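Local coordinates for protein beta-lactamase II (Erythrobacter litoralis, PDB 6V3U) that probably hydrolyses the amide bond of beta-lactam antibiotics with the help of zinc, as a class B metallo-beta-lactamase of the periplasm, at residues L61-W66 and A89-A94; R154-G159 and N166-L171. All coordinates share one frame; numbering follows the deposited sequence.

Contact 1: L61-W66 and A89-A94; sequences LVDTAW and AVVTHA. With ZN (zinc ion), chain C.
L61 and V62 run parallel to A89 and V90 as neighbouring strands of a beta-alpha-beta unit of the metallo-beta-lactamase fold, with helix 68-82 as the crossover. V90 N gives a hydrogen bond to L61 O (2.9 Å), and D63 N gives the next to V90 O (2.8 Å). L61 and A89 share one face of the sheet, where L61 also packs on I74 of the helix; the small methyl of A89 suits this buried face. On the other face V62 and V90 stand side by side, CG2 of V62 being 3.8 Å from CG1 of V90. Just after V62, the CG of D63 lies beside its own backbone N (chi1 -72°), which carries the carboxylate across to T92 and H93. There D63 OD1 accepts two backbone bonds from opposite faces of the carboxylate plane, T92 N at 2.7 Å and H93 N at 3.0 Å. This short acidic side chain thus ties down the loop, consistent with holding H93 in place for the metal. H93 NE2 bonds to N49 O, consistent with ND1 being left for zinc. H95 and H223 of the same chain and D196 of the second subunit complete the site, and H93 ND1 lies 2.0 Å from the zinc ion.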
loop_
_atom_site.group_PDB
_atom_site.type_symbol
_atom_site.label_atom_id
_atom_site.label_comp_id
_atom_site.label_asym_id
_atom_site.label_seq_id
_atom_site.Cartn_x
_atom_site.Cartn_y
_atom_site.Cartn_z
ATOM N N LEU A 61 -9.682 -21.943 13.412
ATOM C CA LEU A 61 -8.392 -21.436 12.964
ATOM C C LEU A 61 -8.617 -20.190 12.108
ATOM O O LEU A 61 -9.412 -20.214 11.163
ATOM C CB LEU A 61 -7.636 -22.523 12.187
ATOM C CG LEU A 61 -6.414 -22.075 11.370
ATOM C CD1 LEU A 61 -5.293 -21.579 12.279
ATOM C CD2 LEU A 61 -5.907 -23.176 10.424
ATOM N N VAL A 62 -7.940 -19.100 12.446
ATOM C CA VAL A 62 -8.038 -17.859 11.673
ATOM C C VAL A 62 -6.722 -17.674 10.930
ATOM O O VAL A 62 -5.688 -17.384 11.547
ATOM C CB VAL A 62 -8.357 -16.653 12.569
ATOM C CG1 VAL A 62 -8.483 -15.329 11.728
ATOM C CG2 VAL A 62 -9.635 -16.931 13.356
ATOM N N ASP A 63 -6.769 -17.853 9.604
ATOM C CA ASP A 63 -5.626 -17.753 8.697
ATOM C C ASP A 63 -4.666 -18.928 8.845
ATOM O O ASP A 63 -4.460 -19.439 9.955
ATOM C CB ASP A 63 -4.870 -16.441 8.908
ATOM C CG ASP A 63 -5.640 -15.246 8.386
ATOM O OD1 ASP A 63 -5.981 -15.253 7.183
ATOM O OD2 ASP A 63 -5.920 -14.323 9.186
ATOM N N THR A 64 -4.087 -19.367 7.724
ATOM C CA THR A 64 -3.016 -20.358 7.740
ATOM C C THR A 64 -1.710 -19.656 8.086
ATOM O O THR A 64 -1.662 -18.436 8.235
ATOM C CB THR A 64 -2.880 -21.054 6.387
ATOM O OG1 THR A 64 -2.474 -20.087 5.402
ATOM C CG2 THR A 64 -4.201 -21.689 5.978
ATOM N N ALA A 65 -0.631 -20.423 8.200
ATOM C CA ALA A 65 0.692 -19.836 8.325
ATOM C C ALA A 65 1.256 -19.608 6.925
ATOM O O ALA A 65 0.559 -19.777 5.921
ATOM C CB ALA A 65 1.599 -20.728 9.169
ATOM N N TRP A 66 2.545 -19.259 6.844
ATOM C CA TRP A 66 3.176 -19.037 5.548
ATOM C C TRP A 66 3.139 -20.295 4.688
ATOM O O TRP A 66 2.815 -20.237 3.496
ATOM C CB TRP A 66 4.621 -18.571 5.737
ATOM C CG TRP A 66 4.798 -17.122 6.109
ATOM C CD1 TRP A 66 5.240 -16.636 7.303
ATOM C CD2 TRP A 66 4.570 -15.971 5.265
ATOM N NE1 TRP A 66 5.302 -15.258 7.261
ATOM C CE2 TRP A 66 4.890 -14.827 6.025
ATOM C CE3 TRP A 66 4.123 -15.804 3.948
ATOM C CZ2 TRP A 66 4.775 -13.527 5.515
ATOM C CZ3 TRP A 66 4.014 -14.498 3.431
ATOM C CH2 TRP A 66 4.336 -13.384 4.219
ATOM N N ALA A 89 -11.973 -23.279 9.661
ATOM C CA ALA A 89 -10.941 -22.287 9.377
ATOM C C ALA A 89 -11.533 -21.151 8.548
ATOM O O ALA A 89 -12.399 -21.385 7.704
ATOM C CB ALA A 89 -9.749 -22.934 8.640
ATOM N N VAL A 90 -11.093 -19.921 8.811
ATOM C CA VAL A 90 -11.512 -18.745 8.053
ATOM C C VAL A 90 -10.256 -18.008 7.579
ATOM O O VAL A 90 -9.279 -17.892 8.330
ATOM C CB VAL A 90 -12.432 -17.824 8.886
ATOM C CG1 VAL A 90 -11.840 -17.571 10.266
ATOM C CG2 VAL A 90 -12.691 -16.502 8.155
ATOM N N VAL A 91 -10.249 -17.604 6.312
ATOM C CA VAL A 91 -9.157 -16.812 5.729
ATOM C C VAL A 91 -9.468 -15.328 5.880
ATOM O O VAL A 91 -10.584 -14.885 5.588
ATOM C CB VAL A 91 -8.945 -17.164 4.242
ATOM C CG1 VAL A 91 -7.732 -16.441 3.690
ATOM C CG2 VAL A 91 -8.768 -18.641 4.074
ATOM N N THR A 92 -8.478 -14.550 6.311
ATOM C CA THR A 92 -8.597 -13.103 6.297
ATOM C C THR A 92 -7.543 -12.406 5.438
ATOM O O THR A 92 -7.844 -11.368 4.863
ATOM C CB THR A 92 -8.542 -12.536 7.728
ATOM O OG1 THR A 92 -7.253 -12.794 8.305
ATOM C CG2 THR A 92 -9.640 -13.168 8.611
ATOM N N HIS A 93 -6.327 -12.942 5.303
ATOM C CA HIS A 93 -5.357 -12.280 4.408
ATOM C C HIS A 93 -4.568 -13.351 3.645
ATOM O O HIS A 93 -3.465 -13.741 4.040
ATOM C CB HIS A 93 -4.452 -11.318 5.178
ATOM C CG HIS A 93 -3.657 -11.964 6.266
ATOM N ND1 HIS A 93 -2.299 -12.179 6.162
ATOM C CD2 HIS A 93 -4.029 -12.464 7.470
ATOM C CE1 HIS A 93 -1.866 -12.773 7.263
ATOM N NE2 HIS A 93 -2.897 -12.958 8.072
ATOM N N ALA A 94 -5.144 -13.815 2.536
ATOM C CA ALA A 94 -4.502 -14.828 1.708
ATOM C C ALA A 94 -3.269 -14.260 1.011
ATOM O O ALA A 94 -3.158 -13.051 0.767
ATOM C CB ALA A 94 -5.478 -15.353 0.660
HETATM ZN ZN ZN C . -0.810 -11.682 4.936
#

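Contact 2: R154-G159 and N166-L171; sequences RLYYPG and NITVGL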
loop_
_atom_site.group_PDB
_atom_site.type_symbol
_atom_site.label_atom_id
_atom_site.label_comp_id
_atom_site.label_asym_id
_atom_site.label_seq_id
_atom_site.Cartn_x
_atom_site.Cartn_y
_atom_site.Cartn_z
ATOM N N ARG A 154 -16.700 -12.776 15.491
ATOM C CA ARG A 154 -17.580 -11.906 14.720
ATOM C C ARG A 154 -16.804 -11.463 13.489
ATOM O O ARG A 154 -15.781 -10.784 13.613
ATOM C CB ARG A 154 -18.042 -10.703 15.548
ATOM C CG ARG A 154 -18.881 -11.067 16.780
ATOM C CD ARG A 154 -19.914 -12.135 16.413
ATOM N NE ARG A 154 -21.144 -12.013 17.190
ATOM C CZ ARG A 154 -21.499 -12.830 18.180
ATOM N NH1 ARG A 154 -22.641 -12.623 18.823
ATOM N NH2 ARG A 154 -20.725 -13.854 18.523
ATOM N N LEU A 155 -17.271 -11.864 12.312
ATOM C CA LEU A 155 -16.594 -11.516 11.074
ATOM C C LEU A 155 -17.129 -10.179 10.567
ATOM O O LEU A 155 -18.345 -10.002 10.433
ATOM C CB LEU A 155 -16.798 -12.595 10.012
ATOM C CG LEU A 155 -16.534 -14.063 10.325
ATOM C CD1 LEU A 155 -16.707 -14.843 9.028
ATOM C CD2 LEU A 155 -15.145 -14.204 10.845
ATOM N N TYR A 156 -16.232 -9.246 10.268
ATOM C CA TYR A 156 -16.655 -7.908 9.849
ATOM C C TYR A 156 -15.953 -7.492 8.562
ATOM O O TYR A 156 -14.716 -7.521 8.487
ATOM C CB TYR A 156 -16.393 -6.873 10.961
ATOM C CG TYR A 156 -16.864 -5.473 10.619
ATOM C CD1 TYR A 156 -18.218 -5.168 10.572
ATOM C CD2 TYR A 156 -15.950 -4.456 10.312
ATOM C CE1 TYR A 156 -18.662 -3.875 10.235
ATOM C CE2 TYR A 156 -16.383 -3.157 9.998
ATOM C CZ TYR A 156 -17.737 -2.884 9.944
ATOM O OH TYR A 156 -18.163 -1.616 9.613
ATOM N N TYR A 157 -16.739 -7.056 7.560
ATOM C CA TYR A 157 -16.163 -6.471 6.350
ATOM C C TYR A 157 -16.191 -4.953 6.469
ATOM O O TYR A 157 -17.283 -4.368 6.556
ATOM C CB TYR A 157 -16.920 -6.916 5.102
ATOM C CG TYR A 157 -16.321 -6.350 3.838
ATOM C CD1 TYR A 157 -15.157 -6.889 3.305
ATOM C CD2 TYR A 157 -16.889 -5.250 3.199
ATOM C CE1 TYR A 157 -14.581 -6.370 2.165
ATOM C CE2 TYR A 157 -16.322 -4.715 2.041
ATOM C CZ TYR A 157 -15.171 -5.277 1.530
ATOM O OH TYR A 157 -14.592 -4.766 0.389
ATOM N N PRO A 158 -15.041 -4.277 6.474
ATOM C CA PRO A 158 -15.007 -2.856 6.833
ATOM C C PRO A 158 -15.129 -1.866 5.673
ATOM O O PRO A 158 -15.283 -0.663 5.935
ATOM C CB PRO A 158 -13.638 -2.730 7.507
ATOM C CG PRO A 158 -12.772 -3.729 6.733
ATOM C CD PRO A 158 -13.693 -4.870 6.376
ATOM N N GLY A 159 -15.102 -2.313 4.415
ATOM C CA GLY A 159 -15.049 -1.386 3.298
ATOM C C GLY A 159 -16.408 -0.899 2.819
ATOM O O GLY A 159 -17.461 -1.378 3.223
ATOM N N ASN A 166 -9.625 -6.745 2.842
ATOM C CA ASN A 166 -9.652 -8.004 3.562
ATOM C C ASN A 166 -10.676 -7.926 4.689
ATOM O O ASN A 166 -10.956 -6.848 5.226
ATOM C CB ASN A 166 -8.267 -8.308 4.129
ATOM C CG ASN A 166 -7.368 -8.985 3.134
ATOM O OD1 ASN A 166 -6.141 -8.885 3.222
ATOM N ND2 ASN A 166 -7.964 -9.695 2.184
ATOM N N ILE A 167 -11.240 -9.079 5.063
ATOM C CA ILE A 167 -12.136 -9.096 6.210
ATOM C C ILE A 167 -11.333 -9.002 7.504
ATOM O O ILE A 167 -10.133 -9.278 7.557
ATOM C CB ILE A 167 -13.050 -10.331 6.209
ATOM C CG1 ILE A 167 -12.263 -11.607 6.577
ATOM C CG2 ILE A 167 -13.747 -10.465 4.862
ATOM C CD1 ILE A 167 -13.061 -12.910 6.413
ATOM N N THR A 168 -12.021 -8.587 8.562
ATOM C CA THR A 168 -11.466 -8.447 9.898
ATOM C C THR A 168 -12.324 -9.284 10.835
ATOM O O THR A 168 -13.455 -9.657 10.508
ATOM C CB THR A 168 -11.476 -6.976 10.359
ATOM O OG1 THR A 168 -12.832 -6.596 10.609
ATOM C CG2 THR A 168 -10.872 -6.028 9.268
ATOM N N VAL A 169 -11.789 -9.601 12.007
ATOM C CA VAL A 169 -12.527 -10.440 12.940
ATOM C C VAL A 169 -12.307 -9.900 14.341
ATOM O O VAL A 169 -11.273 -9.290 14.639
ATOM C CB VAL A 169 -12.142 -11.949 12.844
ATOM C CG1 VAL A 169 -12.289 -12.449 11.425
ATOM C CG2 VAL A 169 -10.719 -12.192 13.315
ATOM N N GLY A 170 -13.297 -10.117 15.194
ATOM C CA GLY A 170 -13.233 -9.634 16.558
ATOM C C GLY A 170 -13.878 -10.600 17.526
ATOM O O GLY A 170 -14.699 -11.444 17.156
ATOM N N LEU A 171 -13.479 -10.459 18.790
ATOM C CA LEU A 171 -14.084 -11.139 19.933
ATOM C C LEU A 171 -14.451 -9.999 20.875
ATOM O O LEU A 171 -13.631 -9.583 21.710
ATOM C CB LEU A 171 -13.111 -12.134 20.556
ATOM C CG LEU A 171 -12.762 -13.276 19.584
ATOM C CD1 LEU A 171 -11.345 -13.750 19.780
ATOM C CD2 LEU A 171 -13.729 -14.429 19.762
#
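R154-Y156 and T168-G170 pair as the antiparallel strands of a beta hairpin, their short axes 4.7 Å apart at closest approach, with R154-G170 and Y156-T168 as hydrogen-bonded pairs and L155-V169 as the non-hydrogen-bonded pair between them. R154 N donates to G170 O (2.9 Å) and G170 N returns a bond to R154 O. At the other pair Y156 N meets T168 O at 2.8 Å, while Y156 O is gripped twice by one residue: T168 N donates to it at 2.9 Å and T168 OG1 at 3.0 Å. The threonine hydroxyl can do this because chi1 of 71° sets OG1 between the backbone N and the carbonyl carbon, turned back toward the partner strand. The same oxygen lies in the plane of the Y156 ring, at its edge, as the two side chains run side by side. T168 thus combines the branched shape favoured in strands with a polar atom satisfied locally, and its methyl CG2 meets P158 CG tip to tip at 3.9 Å. On the other face L155 and V169 point the same way, and L155 CD2 presses on V169 CG1 at 3.4 Å, tighter than usual for two carbons; both are apolar, as befits a buried face. Past the strand end, I167 crosses Y157 at about a right angle and brings CG2 to the ring edge near CD1 (4.1 Å). The Y157 hydroxyl is held by T163 and the backbone N of D165, within the connecting loop. Strand 154-156 has A142 and G140 bonded to the backbones of L155 and Y157, whereas strand 168-171 has strand 176-179 on its other flank; helix 199-212 packs against the Y156 and T168 face, through N208 and A212 on the tyrosine and F209 on the threonine.

Both contacts are largely buried, their centres about 13 Å apart, but they belong to different sheets: contact 1 joins inner strands of the larger sheet, contact 2 the hairpin at one end of the smaller one, where R154 reaches the surface. Contact 1 is parallel, with a helix between its strands, and adds a buried carboxylate that accepts two backbone N-H groups of the zinc-binding loop. Contact 2 is a hairpin whose polar extra is a neutral hydroxyl on a carbonyl. They meet where the loop after strand 86-90 packs on N166 and I167: I167 CD1 lies 3.3 Å from V91 O, and N166 OD1 is 3.5 Å from H93 CB, placing this end of the hairpin beside the zinc site.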